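Local coordinates for putative uncharacterized protein PH0242 (Pyrococcus horikoshii, PDB 3VU1) that is the C-terminal globular domain of an archaeal AglB protein of the oligosaccharyltransferase family, rich in beta sheet and holding a calcium ion, at residues K257-I262 against T278-I283; F253-I258 against Y481-V486; L126-A131 against A140-K145; S188-V193 against G201-Y206. All blocks are in the same frame, centred on the assembly; numbering follows the deposited sequence.

The four contacts fall into two groups. Interactions 1 and 2, with centres about 11 Å apart, share strand 253-262: interaction 1 pairs it with its antiparallel neighbour, whereas interaction 2 packs it against a strand of another sheet. Interactions 3 and 4, about 13 Å apart between centres, lie in one ten-stranded mixed sheet of the Insert domain, where strands 125-130 and 200-205 are neighbours. Interaction 1 is only partly buried and carries a charged cluster on one face; the other three are buried. Interaction 2 is apolar and aromatic with a single backbone bond, interaction 3 rests on aliphatic side chains, and interaction 4 combines aromatic packing with the backbone pairing of a hairpin.

Interaction 1: K257-I262 against T278-I283; sequences KIEDFI and TLRLYI
Glu259, Arg280 and Tyr282 form a polar cluster on one face of the antiparallel pair 257-262 and 278-283. Glu259 OE2 receives a salt-bridging hydrogen bond from Arg280 NH1 at 2.7 Å and a second bond from Tyr282 OH at 2.8 Å. The two donors come from opposite faces of the carboxylate plane, NH1 on the syn side, so this single oxygen is gripped twice. On the same face Lys257 CG is anti to the backbone N (chi1 -171°), which places it beside Tyr282 CD1; CD follows over the ring centre, a CH-pi contact 3.9 Å from the ring centroid. The other face is mainly aliphatic: Ile258 CG2 touches Leu281 CD2 at 3.9 Å and also approaches Leu279 CD2. Asp260 OD1 lies 3.6 Å from Leu279 CD2, while its OD2 is hydrogen-bonded to His277. Between the faces, Glu259 and Arg280 form a hydrogen-bonded pair, with Glu259 N to Arg280 O and Arg280 N to Glu259 O both 2.9 Å. In this four-stranded antiparallel sheet, strand 253-262 lies between strands 265-268 and 275-285. Trp266 of strand 265-268 meets Arg280 in a cation-pi contact, strand 325-331 borders 275-285, and strand 464-487 packs on Ile258.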
loop_
_atom_site.group_PDB
_atom_site.type_symbol
_atom_site.label_atom_id
_atom_site.label_comp_id
_atom_site.label_asym_id
_atom_site.label_seq_id
_atom_site.Cartn_x
_atom_site.Cartn_y
_atom_site.Cartn_z
ATOM N N LYS A 257 13.352 0.774 11.052
ATOM C CA LYS A 257 14.231 1.317 12.100
ATOM C C LYS A 257 15.333 0.300 12.271
ATOM O O LYS A 257 15.059 -0.910 12.328
ATOM C CB LYS A 257 13.448 1.467 13.399
ATOM C CG LYS A 257 14.116 2.208 14.548
ATOM C CD LYS A 257 13.245 2.010 15.788
ATOM C CE LYS A 257 13.586 2.929 16.944
ATOM N NZ LYS A 257 12.709 4.133 17.003
ATOM N N ILE A 258 16.575 0.768 12.261
ATOM C CA ILE A 258 17.731 -0.072 12.562
ATOM C C ILE A 258 18.434 0.498 13.809
ATOM O O ILE A 258 18.592 1.739 13.935
ATOM C CB ILE A 258 18.747 -0.042 11.427
ATOM C CG1 ILE A 258 18.111 -0.479 10.113
ATOM C CG2 ILE A 258 19.974 -0.885 11.781
ATOM C CD1 ILE A 258 19.119 -0.669 8.986
ATOM N N GLU A 259 18.846 -0.380 14.729
ATOM C CA GLU A 259 19.711 0.061 15.847
ATOM C C GLU A 259 21.077 -0.614 15.811
ATOM O O GLU A 259 21.185 -1.799 15.551
ATOM C CB GLU A 259 19.047 -0.152 17.200
ATOM C CG GLU A 259 18.028 0.899 17.573
ATOM C CD GLU A 259 17.126 0.463 18.725
ATOM O OE1 GLU A 259 16.659 1.346 19.468
ATOM O OE2 GLU A 259 16.881 -0.755 18.918
ATOM N N ASP A 260 22.129 0.164 16.013
ATOM C CA ASP A 260 23.501 -0.381 16.068
ATOM C C ASP A 260 23.841 -0.515 17.559
ATOM O O ASP A 260 23.534 0.404 18.351
ATOM C CB ASP A 260 24.464 0.601 15.391
ATOM C CG ASP A 260 25.756 -0.036 14.923
ATOM O OD1 ASP A 260 25.894 -1.279 15.027
ATOM O OD2 ASP A 260 26.639 0.718 14.414
ATOM N N PHE A 261 24.417 -1.646 17.953
ATOM C CA PHE A 261 24.866 -1.781 19.322
ATOM C C PHE A 261 26.270 -1.172 19.506
ATOM O O PHE A 261 27.248 -1.770 19.117
ATOM C CB PHE A 261 24.811 -3.247 19.779
ATOM C CG PHE A 261 24.887 -3.403 21.278
ATOM C CD1 PHE A 261 25.967 -4.071 21.877
ATOM C CD2 PHE A 261 23.896 -2.829 22.110
ATOM C CE1 PHE A 261 26.025 -4.211 23.259
ATOM C CE2 PHE A 261 23.970 -2.955 23.495
ATOM C CZ PHE A 261 25.035 -3.647 24.066
ATOM N N ILE A 262 26.356 0.023 20.078
ATOM C CA ILE A 262 27.590 0.834 20.034
ATOM C C ILE A 262 28.100 1.084 21.454
ATOM O O ILE A 262 27.395 1.709 22.279
ATOM C CB ILE A 262 27.344 2.196 19.324
ATOM C CG1 ILE A 262 26.877 1.969 17.868
ATOM C CG2 ILE A 262 28.559 3.127 19.419
ATOM C CD1 ILE A 262 26.276 3.203 17.199
ATOM N N THR A 278 26.469 -5.191 15.363
ATOM C CA THR A 278 25.352 -5.948 15.846
ATOM C C THR A 278 24.157 -5.033 15.695
ATOM O O THR A 278 24.137 -3.917 16.226
ATOM C CB THR A 278 25.572 -6.422 17.287
ATOM O OG1 THR A 278 26.509 -7.493 17.251
ATOM C CG2 THR A 278 24.289 -6.964 17.904
ATOM N N LEU A 279 23.171 -5.503 14.941
ATOM C CA LEU A 279 22.052 -4.668 14.528
ATOM C C LEU A 279 20.748 -5.262 15.014
ATOM O O LEU A 279 20.584 -6.499 15.061
ATOM C CB LEU A 279 22.030 -4.551 13.002
ATOM C CG LEU A 279 23.278 -4.029 12.294
ATOM C CD1 LEU A 279 23.101 -4.174 10.793
ATOM C CD2 LEU A 279 23.549 -2.574 12.670
ATOM N N ARG A 280 19.834 -4.382 15.400
ATOM C CA ARG A 280 18.479 -4.761 15.680
ATOM C C ARG A 280 17.623 -4.202 14.553
ATOM O O ARG A 280 17.536 -2.972 14.401
ATOM C CB ARG A 280 18.014 -4.222 17.034
ATOM C CG ARG A 280 16.739 -4.913 17.525
ATOM C CD ARG A 280 16.072 -4.154 18.652
ATOM N NE ARG A 280 16.559 -4.592 19.954
ATOM C CZ ARG A 280 16.752 -3.783 20.996
ATOM N NH1 ARG A 280 16.532 -2.470 20.932
ATOM N NH2 ARG A 280 17.187 -4.297 22.117
ATOM N N LEU A 281 17.034 -5.098 13.750
ATOM C CA LEU A 281 16.147 -4.725 12.637
ATOM C C LEU A 281 14.651 -4.778 13.002
ATOM O O LEU A 281 14.107 -5.825 13.404
ATOM C CB LEU A 281 16.460 -5.613 11.443
ATOM C CG LEU A 281 17.975 -5.835 11.288
ATOM C CD1 LEU A 281 18.263 -6.824 10.175
ATOM C CD2 LEU A 281 18.739 -4.541 11.033
ATOM N N TYR A 282 13.990 -3.639 12.893
ATOM C CA TYR A 282 12.559 -3.554 13.190
ATOM C C TYR A 282 11.794 -3.743 11.889
ATOM O O TYR A 282 11.879 -2.924 10.978
ATOM C CB TYR A 282 12.209 -2.212 13.806
ATOM C CG TYR A 282 12.722 -2.019 15.204
ATOM C CD1 TYR A 282 14.085 -1.768 15.440
ATOM C CD2 TYR A 282 11.850 -2.061 16.305
ATOM C CE1 TYR A 282 14.563 -1.578 16.726
ATOM C CE2 TYR A 282 12.321 -1.868 17.602
ATOM C CZ TYR A 282 13.675 -1.629 17.802
ATOM O OH TYR A 282 14.162 -1.429 19.065
ATOM N N ILE A 283 11.058 -4.838 11.811
ATOM C CA ILE A 283 10.478 -5.287 10.558
ATOM C C ILE A 283 8.993 -4.961 10.465
ATOM O O ILE A 283 8.224 -5.180 11.410
ATOM C CB ILE A 283 10.742 -6.784 10.362
ATOM C CG1 ILE A 283 12.235 -6.953 10.040
ATOM C CG2 ILE A 283 9.827 -7.362 9.288
ATOM C CD1 ILE A 283 12.721 -8.374 9.823
#

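Interaction 2: F253-I258 against Y481-V486; sequences FAIYKI and YTMIEV
Phe253 turns its ring edge onto the face of Tyr481 in a T-shaped stack, with ring centroids 4.9 Å apart and planes at 88°. CD1 of Phe253 sits over the centre of the tyrosine ring, 3.7 Å from CG of Tyr481. The hydroxyl of Tyr481 points on to Glu80, to which it is hydrogen-bonded. The carbonyl O of Phe253 receives a CA-H...O contact from Met483, whose CA is 3.3 Å away. The backbones approach at Ala254, whose CA is nearest that of Met483 and whose CB touches the carbonyl oxygen of Met483. Ile255 then gives the one hydrogen bond between the segments: its N reaches Met483 O at 3.1 Å, nearly straight at the hydrogen (168°) but well above the carbonyl plane. Its side chain meets both Met483 and Ile484. The chain of Met483 bends at chi3 (73°), which places CE 3.9 Å from Ile255 CG1, while Ile484 crosses Ile255 at about a right angle and sets CG2 4.0 Å from Ile255 CB. Farther on, Ile258 CD1 meets Val486 CG2 at 3.6 Å. The contact thus joins the start of strand 253-262, in a four-stranded antiparallel sheet, to the end of the long strand 464-487 of a separate antiparallel sheet. Strand 336-356 backs Phe253, Met483 and Ile484; strand 275-285 pairs with 253-262, its Ile283 touching Met483 and its calcium-site residue Ala285 touching Phe253; helix 228-235 packs on Ala254 and Tyr256.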
loop_
_atom_site.group_PDB
_atom_site.type_symbol
_atom_site.label_atom_id
_atom_site.label_comp_id
_atom_site.label_asym_id
_atom_site.label_seq_id
_atom_site.Cartn_x
_atom_site.Cartn_y
_atom_site.Cartn_z
ATOM N N PHE A 253 7.885 -6.469 2.569
ATOM C CA PHE A 253 8.718 -6.712 3.770
ATOM C C PHE A 253 9.804 -5.651 3.924
ATOM O O PHE A 253 10.732 -5.563 3.140
ATOM C CB PHE A 253 9.313 -8.125 3.747
ATOM C CG PHE A 253 8.298 -9.168 3.435
ATOM C CD1 PHE A 253 8.292 -9.807 2.189
ATOM C CD2 PHE A 253 7.293 -9.471 4.358
ATOM C CE1 PHE A 253 7.323 -10.765 1.888
ATOM C CE2 PHE A 253 6.316 -10.404 4.050
ATOM C CZ PHE A 253 6.332 -11.051 2.811
ATOM N N ALA A 254 9.667 -4.837 4.948
ATOM C CA ALA A 254 10.544 -3.697 5.086
ATOM C C ALA A 254 11.043 -3.518 6.524
ATOM O O ALA A 254 10.451 -4.047 7.495
ATOM C CB ALA A 254 9.836 -2.443 4.624
ATOM N N ILE A 255 12.133 -2.763 6.633
ATOM C CA ILE A 255 12.714 -2.414 7.911
ATOM C C ILE A 255 12.435 -0.937 8.129
ATOM O O ILE A 255 12.820 -0.106 7.308
ATOM C CB ILE A 255 14.234 -2.693 7.920
ATOM C CG1 ILE A 255 14.467 -4.197 7.908
ATOM C CG2 ILE A 255 14.890 -2.000 9.109
ATOM C CD1 ILE A 255 15.893 -4.618 7.646
ATOM N N TYR A 256 11.770 -0.617 9.234
ATOM C CA TYR A 256 11.456 0.765 9.511
ATOM C C TYR A 256 12.392 1.489 10.471
ATOM O O TYR A 256 12.230 2.688 10.679
ATOM C CB TYR A 256 10.004 0.921 9.969
ATOM C CG TYR A 256 9.608 0.273 11.271
ATOM C CD1 TYR A 256 9.475 1.033 12.434
ATOM C CD2 TYR A 256 9.329 -1.094 11.345
ATOM C CE1 TYR A 256 9.081 0.451 13.631
ATOM C CE2 TYR A 256 8.936 -1.689 12.539
ATOM C CZ TYR A 256 8.799 -0.905 13.666
ATOM O OH TYR A 256 8.417 -1.473 14.844
ATOM N N LYS A 257 13.352 0.774 11.052
ATOM C CA LYS A 257 14.231 1.317 12.100
ATOM C C LYS A 257 15.333 0.300 12.271
ATOM O O LYS A 257 15.059 -0.910 12.328
ATOM C CB LYS A 257 13.448 1.467 13.399
ATOM C CG LYS A 257 14.116 2.208 14.548
ATOM C CD LYS A 257 13.245 2.010 15.788
ATOM C CE LYS A 257 13.586 2.929 16.944
ATOM N NZ LYS A 257 12.709 4.133 17.003
ATOM N N ILE A 258 16.575 0.768 12.261
ATOM C CA ILE A 258 17.731 -0.072 12.562
ATOM C C ILE A 258 18.434 0.498 13.809
ATOM O O ILE A 258 18.592 1.739 13.935
ATOM C CB ILE A 258 18.747 -0.042 11.427
ATOM C CG1 ILE A 258 18.111 -0.479 10.113
ATOM C CG2 ILE A 258 19.974 -0.885 11.781
ATOM C CD1 ILE A 258 19.119 -0.669 8.986
ATOM N N TYR A 481 13.186 -9.491 -1.796
ATOM C CA TYR A 481 12.469 -8.296 -1.430
ATOM C C TYR A 481 13.438 -7.282 -0.865
ATOM O O TYR A 481 14.348 -7.644 -0.112
ATOM C CB TYR A 481 11.453 -8.649 -0.375
ATOM C CG TYR A 481 10.371 -9.599 -0.887
ATOM C CD1 TYR A 481 10.450 -10.988 -0.670
ATOM C CD2 TYR A 481 9.259 -9.100 -1.578
ATOM C CE1 TYR A 481 9.443 -11.833 -1.121
ATOM C CE2 TYR A 481 8.271 -9.930 -2.046
ATOM C CZ TYR A 481 8.351 -11.290 -1.815
ATOM O OH TYR A 481 7.342 -12.084 -2.299
ATOM N N THR A 482 13.273 -6.016 -1.248
ATOM C CA THR A 482 14.101 -4.951 -0.707
ATOM C C THR A 482 13.476 -4.446 0.574
ATOM O O THR A 482 12.330 -3.950 0.549
ATOM C CB THR A 482 14.250 -3.798 -1.689
ATOM O OG1 THR A 482 15.170 -4.191 -2.714
ATOM C CG2 THR A 482 14.817 -2.562 -0.992
ATOM N N MET A 483 14.210 -4.561 1.685
ATOM C CA MET A 483 13.658 -4.132 2.959
ATOM C C MET A 483 14.002 -2.693 3.275
ATOM O O MET A 483 13.199 -1.969 3.841
ATOM C CB MET A 483 14.068 -5.055 4.109
ATOM C CG MET A 483 13.939 -6.545 3.852
ATOM S SD MET A 483 14.173 -7.516 5.375
ATOM C CE MET A 483 12.631 -7.166 6.227
ATOM N N ILE A 484 15.223 -2.298 2.933
ATOM C CA ILE A 484 15.758 -0.949 3.210
ATOM C C ILE A 484 17.113 -0.858 2.523
ATOM O O ILE A 484 17.779 -1.877 2.322
ATOM C CB ILE A 484 15.907 -0.647 4.734
ATOM C CG1 ILE A 484 16.102 0.870 4.989
ATOM C CG2 ILE A 484 17.021 -1.516 5.339
ATOM C CD1 ILE A 484 15.900 1.362 6.419
ATOM N N GLU A 485 17.477 0.361 2.129
ATOM C CA GLU A 485 18.828 0.699 1.659
ATOM C C GLU A 485 19.486 1.687 2.620
ATOM O O GLU A 485 18.917 2.732 2.961
ATOM C CB GLU A 485 18.784 1.288 0.265
ATOM C CG GLU A 485 18.225 0.314 -0.741
ATOM C CD GLU A 485 18.410 0.773 -2.179
ATOM O OE1 GLU A 485 18.115 1.959 -2.469
ATOM O OE2 GLU A 485 18.846 -0.062 -3.013
ATOM N N VAL A 486 20.677 1.331 3.082
ATOM C CA VAL A 486 21.425 2.151 4.037
ATOM C C VAL A 486 22.739 2.547 3.374
ATOM O O VAL A 486 23.501 1.671 2.896
ATOM C CB VAL A 486 21.696 1.379 5.359
ATOM C CG1 VAL A 486 22.504 2.224 6.336
ATOM C CG2 VAL A 486 20.386 0.974 6.011
#

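Interaction 3: L126-A131 against A140-K145; sequences LLTQAA and ARIVIK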
loop_
_atom_site.group_PDB
_atom_site.type_symbol
_atom_site.label_atom_id
_atom_site.label_comp_id
_atom_site.label_asym_id
_atom_site.label_seq_id
_atom_site.Cartn_x
_atom_site.Cartn_y
_atom_site.Cartn_z
ATOM N N LEU A 126 -12.149 17.432 3.265
ATOM C CA LEU A 126 -12.155 18.733 2.670
ATOM C C LEU A 126 -10.758 19.322 2.876
ATOM O O LEU A 126 -10.121 19.090 3.918
ATOM C CB LEU A 126 -13.175 19.577 3.383
ATOM C CG LEU A 126 -14.043 20.526 2.578
ATOM C CD1 LEU A 126 -14.525 19.911 1.271
ATOM C CD2 LEU A 126 -15.226 20.842 3.475
ATOM N N LEU A 127 -10.282 20.055 1.869
ATOM C CA LEU A 127 -8.958 20.655 1.897
ATOM C C LEU A 127 -9.024 22.173 1.981
ATOM O O LEU A 127 -9.856 22.833 1.325
ATOM C CB LEU A 127 -8.139 20.243 0.682
ATOM C CG LEU A 127 -7.778 18.774 0.668
ATOM C CD1 LEU A 127 -6.816 18.516 -0.476
ATOM C CD2 LEU A 127 -7.188 18.315 2.004
ATOM N N THR A 128 -8.149 22.735 2.798
ATOM C CA THR A 128 -8.032 24.173 2.837
ATOM C C THR A 128 -6.601 24.572 2.524
ATOM O O THR A 128 -5.671 23.817 2.779
ATOM C CB THR A 128 -8.545 24.758 4.168
ATOM O OG1 THR A 128 -7.817 24.188 5.260
ATOM C CG2 THR A 128 -10.062 24.500 4.335
ATOM N N GLN A 129 -6.449 25.746 1.920
ATOM C CA GLN A 129 -5.159 26.250 1.462
ATOM C C GLN A 129 -4.707 27.240 2.501
ATOM O O GLN A 129 -5.494 28.059 2.954
ATOM C CB GLN A 129 -5.341 26.949 0.112
ATOM C CG GLN A 129 -4.303 26.603 -0.950
ATOM C CD GLN A 129 -4.064 25.099 -1.100
ATOM O OE1 GLN A 129 -5.007 24.328 -1.310
ATOM N NE2 GLN A 129 -2.793 24.678 -0.992
ATOM N N ALA A 130 -3.458 27.128 2.917
ATOM C CA ALA A 130 -2.843 28.068 3.852
ATOM C C ALA A 130 -2.714 29.419 3.181
ATOM O O ALA A 130 -2.148 29.510 2.109
ATOM C CB ALA A 130 -1.468 27.576 4.250
ATOM N N ALA A 131 -3.267 30.455 3.804
ATOM C CA ALA A 131 -3.144 31.811 3.311
ATOM C C ALA A 131 -2.638 32.708 4.446
ATOM O O ALA A 131 -3.352 33.592 4.903
ATOM C CB ALA A 131 -4.475 32.294 2.768
ATOM N N ALA A 140 -16.158 26.162 -0.545
ATOM C CA ALA A 140 -16.910 25.568 0.575
ATOM C C ALA A 140 -17.211 26.580 1.670
ATOM O O ALA A 140 -17.835 26.234 2.664
ATOM C CB ALA A 140 -16.150 24.388 1.159
ATOM N N ARG A 141 -16.748 27.824 1.489
ATOM C CA ARG A 141 -16.934 28.932 2.454
ATOM C C ARG A 141 -16.358 28.595 3.809
ATOM O O ARG A 141 -17.020 28.768 4.834
ATOM C CB ARG A 141 -18.409 29.340 2.589
ATOM C CG ARG A 141 -18.973 30.011 1.343
ATOM C CD ARG A 141 -20.445 30.349 1.498
ATOM N NE ARG A 141 -21.103 30.431 0.191
ATOM C CZ ARG A 141 -21.907 29.496 -0.322
ATOM N NH1 ARG A 141 -22.186 28.384 0.354
ATOM N NH2 ARG A 141 -22.445 29.681 -1.523
ATOM N N ILE A 142 -15.121 28.106 3.805
ATOM C CA ILE A 142 -14.480 27.651 5.030
ATOM C C ILE A 142 -13.255 28.480 5.346
ATOM O O ILE A 142 -12.460 28.795 4.447
ATOM C CB ILE A 142 -14.102 26.138 4.971
ATOM C CG1 ILE A 142 -15.371 25.283 4.935
ATOM C CG2 ILE A 142 -13.241 25.741 6.159
ATOM C CD1 ILE A 142 -15.198 23.870 5.430
ATOM N N VAL A 143 -13.112 28.823 6.627
ATOM C CA VAL A 143 -11.908 29.481 7.125
ATOM C C VAL A 143 -11.518 28.832 8.430
ATOM O O VAL A 143 -12.280 28.884 9.398
ATOM C CB VAL A 143 -12.081 31.006 7.359
ATOM C CG1 VAL A 143 -10.814 31.594 7.967
ATOM C CG2 VAL A 143 -12.404 31.738 6.065
ATOM N N ILE A 144 -10.337 28.220 8.454
ATOM C CA ILE A 144 -9.807 27.645 9.684
ATOM C C ILE A 144 -8.714 28.560 10.233
ATOM O O ILE A 144 -7.810 28.988 9.496
ATOM C CB ILE A 144 -9.236 26.232 9.464
ATOM C CG1 ILE A 144 -10.306 25.284 8.906
ATOM C CG2 ILE A 144 -8.678 25.679 10.764
ATOM C CD1 ILE A 144 -9.707 24.096 8.172
ATOM N N LYS A 145 -8.807 28.867 11.523
ATOM C CA LYS A 145 -7.833 29.737 12.185
ATOM C C LYS A 145 -7.568 29.307 13.619
ATOM O O LYS A 145 -8.393 28.626 14.237
ATOM C CB LYS A 145 -8.275 31.208 12.128
ATOM C CG LYS A 145 -9.540 31.529 12.895
ATOM C CD LYS A 145 -10.473 32.404 12.065
ATOM C CE LYS A 145 -10.039 33.862 11.974
ATOM N NZ LYS A 145 -10.766 34.561 10.868
#
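Thr128, Leu126 and Ile142 carry this contact between segments 126-131 and 140-145, whose strands belong to one sheet but are separated in it by strand 134-137. The two strand axes stay 8.1 Å apart at closest and run at 63° to each other, so the segments meet through side chains alone. Thr128 has the largest share of buried surface. Its methyl CG2 reaches CG2 of Ile142 at 3.9 Å, the two side chains crossing at about a right angle, and the same methyl also approaches CD1 of Ile144. The hydroxyl lies between the backbone N and the carbonyl carbon, the crowded position (chi1 58°), with OG1 3.5 Å from Ile144 CD1. It is hydrogen-bonded to the carbonyl oxygen of Gly201, on the adjoining strand 200-205. Leu126 works through one branch: CD2 touches Ile142 CD1 at 3.6 Å and, more distantly, Ala140 CB at 4.3 Å. Ile142 is therefore met at both ends, by Leu126 at the tip of its CG1 branch and by Thr128 at its CG2 methyl. Arg141 and Ile142 both face Asn137 in a G1 beta bulge at the start of strand 142-148. Leu203 of strand 200-205 touches both Leu126 and Ile142, while Ile155 and Val157 of strand 153-159 lie against Ile144. Cohesion between the two segments thus comes from van der Waals contact in an aliphatic core, and the one buried hydroxyl that enters it has its polar need met by the backbone of Gly201.

Interaction 4: S188-V193 against G201-Y206; sequences SPFPYV and GVLAYY
Leu203 lies at the apolar centre, its CD1 reaching Phe190 CZ at 4.0 Å and Tyr192 CB at 4.1 Å. Phe190 crosses it at about a right angle and in turn has one ring face under CD1 of Tyr192. Leu203 CG is anti to the backbone N (chi1 -171°), which places CG beside Tyr192 CD2. Next outward, Tyr205 turns its ring edge toward the face of Tyr192, an edge-to-face pair with centroids 5.7 Å apart and planes at 64°; CD1 of Tyr205 lies over the Tyr192 face, toward its rim. Pro191 then lies against two rings, with CG 3.7 Å from Tyr205 CE1 and CB 3.6 Å from Tyr206 CD2. This proline is the centre of an inverse gamma turn, closed by a weak bond from Tyr192 N to Phe190 O, and its carbonyl is turned to accept a bond from Tyr206 N at 3.0 Å, noticeably bent at the hydrogen (135°). Beyond the turn, Val193 and Ala204 form a hydrogen-bonded antiparallel pair with side chains on the same face: Val193 N to Ala204 O is 2.8 Å and Ala204 N to Val193 O is 3.0 Å. Two phenol ends leave the contact, Tyr205 OH bonding to Glu111 and Tyr192 OH making a weak bond to Thr123 O. Backbone bonds thus set the pairing of the hairpin 192-196 and 200-205, while Pro191 and the rings of Tyr205 and Tyr206 pack where 188-193 turns into it. With their hydroxyls bonded elsewhere in the chain, the side chains of Tyr192 and Tyr205 meet this contact with carbon, their rings included.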
loop_
_atom_site.group_PDB
_atom_site.type_symbol
_atom_site.label_atom_id
_atom_site.label_comp_id
_atom_site.label_asym_id
_atom_site.label_seq_id
_atom_site.Cartn_x
_atom_site.Cartn_y
_atom_site.Cartn_z
ATOM N N SER A 188 -25.103 21.947 17.348
ATOM C CA SER A 188 -25.066 20.687 16.594
ATOM C C SER A 188 -23.677 20.036 16.451
ATOM O O SER A 188 -22.660 20.727 16.376
ATOM C CB SER A 188 -25.697 20.880 15.212
ATOM O OG SER A 188 -25.017 21.889 14.494
ATOM N N PRO A 189 -23.641 18.691 16.391
ATOM C CA PRO A 189 -22.391 17.896 16.327
ATOM C C PRO A 189 -21.450 18.267 15.166
ATOM O O PRO A 189 -21.915 18.623 14.072
ATOM C CB PRO A 189 -22.897 16.449 16.143
ATOM C CG PRO A 189 -24.297 16.591 15.620
ATOM C CD PRO A 189 -24.830 17.819 16.305
ATOM N N PHE A 190 -20.144 18.177 15.427
ATOM C CA PHE A 190 -19.095 18.429 14.434
ATOM C C PHE A 190 -18.023 17.353 14.576
ATOM O O PHE A 190 -16.958 17.593 15.182
ATOM C CB PHE A 190 -18.499 19.824 14.648
ATOM C CG PHE A 190 -17.587 20.293 13.551
ATOM C CD1 PHE A 190 -18.081 20.540 12.265
ATOM C CD2 PHE A 190 -16.228 20.533 13.820
ATOM C CE1 PHE A 190 -17.234 21.002 11.253
ATOM C CE2 PHE A 190 -15.373 20.971 12.808
ATOM C CZ PHE A 190 -15.879 21.218 11.526
ATOM N N PRO A 191 -18.303 16.144 14.024
ATOM C CA PRO A 191 -17.434 14.985 14.265
ATOM C C PRO A 191 -16.254 14.946 13.282
ATOM O O PRO A 191 -16.040 13.951 12.575
ATOM C CB PRO A 191 -18.386 13.803 14.094
ATOM C CG PRO A 191 -19.425 14.296 13.133
ATOM C CD PRO A 191 -19.424 15.799 13.128
ATOM N N TYR A 192 -15.489 16.036 13.277
ATOM C CA TYR A 192 -14.372 16.194 12.377
ATOM C C TYR A 192 -13.085 16.391 13.122
ATOM O O TYR A 192 -13.067 16.896 14.238
ATOM C CB TYR A 192 -14.625 17.369 11.439
ATOM C CG TYR A 192 -15.705 17.063 10.436
ATOM C CD1 TYR A 192 -17.046 17.254 10.754
ATOM C CD2 TYR A 192 -15.386 16.547 9.172
ATOM C CE1 TYR A 192 -18.044 16.949 9.840
ATOM C CE2 TYR A 192 -16.382 16.245 8.256
ATOM C CZ TYR A 192 -17.706 16.443 8.598
ATOM O OH TYR A 192 -18.705 16.140 7.702
ATOM N N VAL A 193 -12.009 15.981 12.481
ATOM C CA VAL A 193 -10.654 16.129 12.980
ATOM C C VAL A 193 -9.970 17.130 12.042
ATOM O O VAL A 193 -10.289 17.141 10.846
ATOM C CB VAL A 193 -9.922 14.750 12.977
ATOM C CG1 VAL A 193 -8.414 14.908 13.152
ATOM C CG2 VAL A 193 -10.490 13.836 14.056
ATOM N N GLY A 201 -4.660 22.619 5.217
ATOM C CA GLY A 201 -5.495 22.250 6.353
ATOM C C GLY A 201 -6.485 21.173 5.930
ATOM O O GLY A 201 -7.376 21.424 5.099
ATOM N N VAL A 202 -6.312 19.969 6.477
ATOM C CA VAL A 202 -7.163 18.837 6.156
ATOM C C VAL A 202 -8.281 18.766 7.182
ATOM O O VAL A 202 -8.033 18.764 8.394
ATOM C CB VAL A 202 -6.375 17.521 6.195
ATOM C CG1 VAL A 202 -7.241 16.347 5.735
ATOM C CG2 VAL A 202 -5.113 17.647 5.358
ATOM N N LEU A 203 -9.510 18.734 6.687
ATOM C CA LEU A 203 -10.686 18.507 7.515
ATOM C C LEU A 203 -11.245 17.107 7.207
ATOM O O LEU A 203 -11.797 16.869 6.119
ATOM C CB LEU A 203 -11.729 19.571 7.189
ATOM C CG LEU A 203 -12.965 19.677 8.062
ATOM C CD1 LEU A 203 -12.568 20.234 9.412
ATOM C CD2 LEU A 203 -14.017 20.576 7.407
ATOM N N ALA A 204 -11.091 16.179 8.142
ATOM C CA ALA A 204 -11.489 14.793 7.908
ATOM C C ALA A 204 -12.576 14.326 8.867
ATOM O O ALA A 204 -12.533 14.588 10.061
ATOM C CB ALA A 204 -10.280 13.867 7.988
ATOM N N TYR A 205 -13.553 13.620 8.326
ATOM C CA TYR A 205 -14.591 13.015 9.126
ATOM C C TYR A 205 -13.936 11.957 10.004
ATOM O O TYR A 205 -12.971 11.298 9.597
ATOM C CB TYR A 205 -15.646 12.427 8.199
ATOM C CG TYR A 205 -16.806 11.796 8.892
ATOM C CD1 TYR A 205 -17.661 12.550 9.684
ATOM C CD2 TYR A 205 -17.067 10.437 8.750
ATOM C CE1 TYR A 205 -18.745 11.973 10.318
ATOM C CE2 TYR A 205 -18.149 9.847 9.381
ATOM C CZ TYR A 205 -18.986 10.628 10.157
ATOM O OH TYR A 205 -20.070 10.067 10.784
ATOM N N TYR A 206 -14.448 11.807 11.219
ATOM C CA TYR A 206 -13.705 11.070 12.248
ATOM C C TYR A 206 -13.390 9.636 11.848
ATOM O O TYR A 206 -12.285 9.168 12.076
ATOM C CB TYR A 206 -14.376 11.161 13.636
ATOM C CG TYR A 206 -15.575 10.269 13.851
ATOM C CD1 TYR A 206 -15.468 9.080 14.587
ATOM C CD2 TYR A 206 -16.819 10.604 13.326
ATOM C CE1 TYR A 206 -16.570 8.253 14.793
ATOM C CE2 TYR A 206 -17.925 9.789 13.531
ATOM C CZ TYR A 206 -17.801 8.620 14.267
ATOM O OH TYR A 206 -18.919 7.828 14.472
#